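Local coordinates for protein Per a 4 allergen (Periplaneta americana, PDB 3EBW) that is a major cockroach allergen of the lipocalin family and probably binds a small hydrophobic ligand inside its beta barrel, at residues K17-W22 against T100-S106. Numbering follows the deposited sequence.
Sequences KYVGTW and TDYQTYS
A very short hydrogen bond, 2.5 Å between Tyr18 OH and Ser106 OG, is the one between segments 17-22 and 100-106. Either hydroxyl could be the donor. Chi1 t of Tyr18 brings its OH to Ser106. Lys17 and Tyr18 form a turn with phi near -90° and psi near 0°. Gly20, at phi 117° and psi -165°, then starts strand 20-27. These angles would jam a CB against Val19 O. Trp22 has chi1 m and chi2 near 90°, and its NE1 donates to Tyr18 O at 3.0 Å. This Gly-X-Trp at the start of the first barrel strand is the lipocalin signature, and the tryptophan packs at the closed end of the barrel. Here it meets the hairpin loop between strands 93-100 and 106-112. Ser106 CB lies over the six-membered ring of Trp22, 3.8 Å from its centroid, in a CH-pi contact. The ring edge reaches the loop backbone, with Trp22 CH2 3.5 Å from Tyr102 C. An ST turn (Tyr102 N to Thr100 OG1, 2.9 Å) and an Asx turn (Gln103 N to Asp101 OD2, 2.6 Å) shape the loop. Thr100 OG1 also donates to Tyr105 O at 3.0 Å. Tyr102 (phi 55°) has its CA 5.5 Å from Tyr18 CA and its CD2 3.2 Å from Lys17 O. Tyr102 OH is hydrogen-bonded to Asp14 N, outside both segments.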
# COMPACT_ATOMS: atom_id res chain seq x y z
N LYS A 17 22.78 -17.84 11.19
CA LYS A 17 22.33 -18.62 10.04
C LYS A 17 21.56 -17.73 9.06
O LYS A 17 21.15 -18.17 7.99
CB LYS A 17 21.42 -19.76 10.48
CG LYS A 17 22.11 -20.96 11.12
CD LYS A 17 21.07 -22.01 11.48
CE LYS A 17 21.68 -23.28 12.04
NZ LYS A 17 20.60 -24.13 12.59
N TYR A 18 21.37 -16.47 9.45
CA TYR A 18 20.65 -15.51 8.63
C TYR A 18 21.62 -14.72 7.79
O TYR A 18 21.23 -13.86 7.02
CB TYR A 18 19.87 -14.56 9.52
CG TYR A 18 18.72 -13.90 8.80
CD1 TYR A 18 17.57 -14.62 8.49
CD2 TYR A 18 18.80 -12.57 8.39
CE1 TYR A 18 16.54 -14.04 7.79
CE2 TYR A 18 17.77 -11.99 7.70
CZ TYR A 18 16.64 -12.72 7.39
OH TYR A 18 15.63 -12.14 6.65
N VAL A 19 22.90 -15.01 7.96
CA VAL A 19 23.94 -14.33 7.21
C VAL A 19 23.62 -14.41 5.72
O VAL A 19 22.90 -15.31 5.29
CB VAL A 19 25.33 -14.97 7.51
CG1 VAL A 19 26.22 -14.96 6.27
CG2 VAL A 19 26.02 -14.19 8.64
N GLY A 20 24.13 -13.46 4.95
CA GLY A 20 23.88 -13.49 3.53
C GLY A 20 23.10 -12.32 2.93
O GLY A 20 22.95 -11.25 3.54
N THR A 21 22.61 -12.52 1.70
CA THR A 21 21.88 -11.51 0.96
C THR A 21 20.43 -11.90 0.74
O THR A 21 20.13 -12.86 0.05
CB THR A 21 22.52 -11.25 -0.41
OG1 THR A 21 23.83 -10.70 -0.21
CG2 THR A 21 21.68 -10.28 -1.22
N TRP A 22 19.54 -11.13 1.36
CA TRP A 22 18.13 -11.38 1.23
C TRP A 22 17.44 -10.32 0.37
O TRP A 22 17.47 -9.13 0.68
CB TRP A 22 17.47 -11.42 2.61
CG TRP A 22 17.89 -12.56 3.46
CD1 TRP A 22 18.91 -12.58 4.36
CD2 TRP A 22 17.31 -13.87 3.48
NE1 TRP A 22 19.01 -13.82 4.95
CE2 TRP A 22 18.04 -14.63 4.42
CE3 TRP A 22 16.25 -14.48 2.80
CZ2 TRP A 22 17.75 -15.97 4.70
CZ3 TRP A 22 15.96 -15.82 3.07
CH2 TRP A 22 16.71 -16.55 4.01
N THR A 100 11.18 -18.37 8.88
CA THR A 100 12.24 -18.52 7.90
C THR A 100 12.91 -19.90 7.88
O THR A 100 12.86 -20.65 8.86
CB THR A 100 13.32 -17.47 8.11
OG1 THR A 100 14.30 -17.61 7.09
CG2 THR A 100 13.99 -17.65 9.48
N ASP A 101 13.54 -20.24 6.77
CA ASP A 101 14.24 -21.50 6.66
C ASP A 101 15.71 -21.18 6.39
O ASP A 101 16.48 -22.04 5.98
CB ASP A 101 13.66 -22.35 5.52
CG ASP A 101 14.04 -21.83 4.15
OD1 ASP A 101 13.67 -22.50 3.16
OD2 ASP A 101 14.70 -20.77 4.04
N TYR A 102 16.06 -19.93 6.63
CA TYR A 102 17.40 -19.41 6.44
C TYR A 102 18.00 -19.61 5.07
O TYR A 102 19.18 -19.32 4.89
CB TYR A 102 18.39 -19.98 7.47
CG TYR A 102 18.02 -19.75 8.91
CD1 TYR A 102 17.19 -20.64 9.57
CD2 TYR A 102 18.47 -18.63 9.60
CE1 TYR A 102 16.81 -20.43 10.89
CE2 TYR A 102 18.10 -18.41 10.92
CZ TYR A 102 17.26 -19.32 11.55
OH TYR A 102 16.82 -19.11 12.82
N GLN A 103 17.23 -20.09 4.10
CA GLN A 103 17.79 -20.24 2.76
C GLN A 103 16.82 -20.49 1.62
O GLN A 103 17.01 -21.41 0.84
CB GLN A 103 18.89 -21.31 2.77
CG GLN A 103 20.30 -20.69 2.85
CD GLN A 103 21.42 -21.68 3.09
OE1 GLN A 103 21.64 -22.59 2.29
NE2 GLN A 103 22.14 -21.50 4.19
N THR A 104 15.80 -19.64 1.51
CA THR A 104 14.80 -19.74 0.45
C THR A 104 13.71 -18.68 0.62
O THR A 104 13.34 -18.01 -0.34
CB THR A 104 14.12 -21.14 0.41
OG1 THR A 104 13.84 -21.47 -0.94
CG2 THR A 104 12.81 -21.15 1.15
N TYR A 105 13.20 -18.54 1.84
CA TYR A 105 12.17 -17.56 2.17
C TYR A 105 12.48 -17.00 3.56
O TYR A 105 13.16 -17.63 4.34
CB TYR A 105 10.79 -18.21 2.16
CG TYR A 105 10.49 -19.04 3.38
CD1 TYR A 105 11.06 -20.30 3.54
CD2 TYR A 105 9.63 -18.57 4.36
CE1 TYR A 105 10.77 -21.08 4.65
CE2 TYR A 105 9.34 -19.34 5.48
CZ TYR A 105 9.91 -20.59 5.62
OH TYR A 105 9.62 -21.35 6.74
N SER A 106 11.96 -15.81 3.86
CA SER A 106 12.22 -15.18 5.14
C SER A 106 11.19 -14.13 5.45
O SER A 106 11.32 -13.01 4.97
CB SER A 106 13.59 -14.50 5.10
OG SER A 106 13.60 -13.37 5.97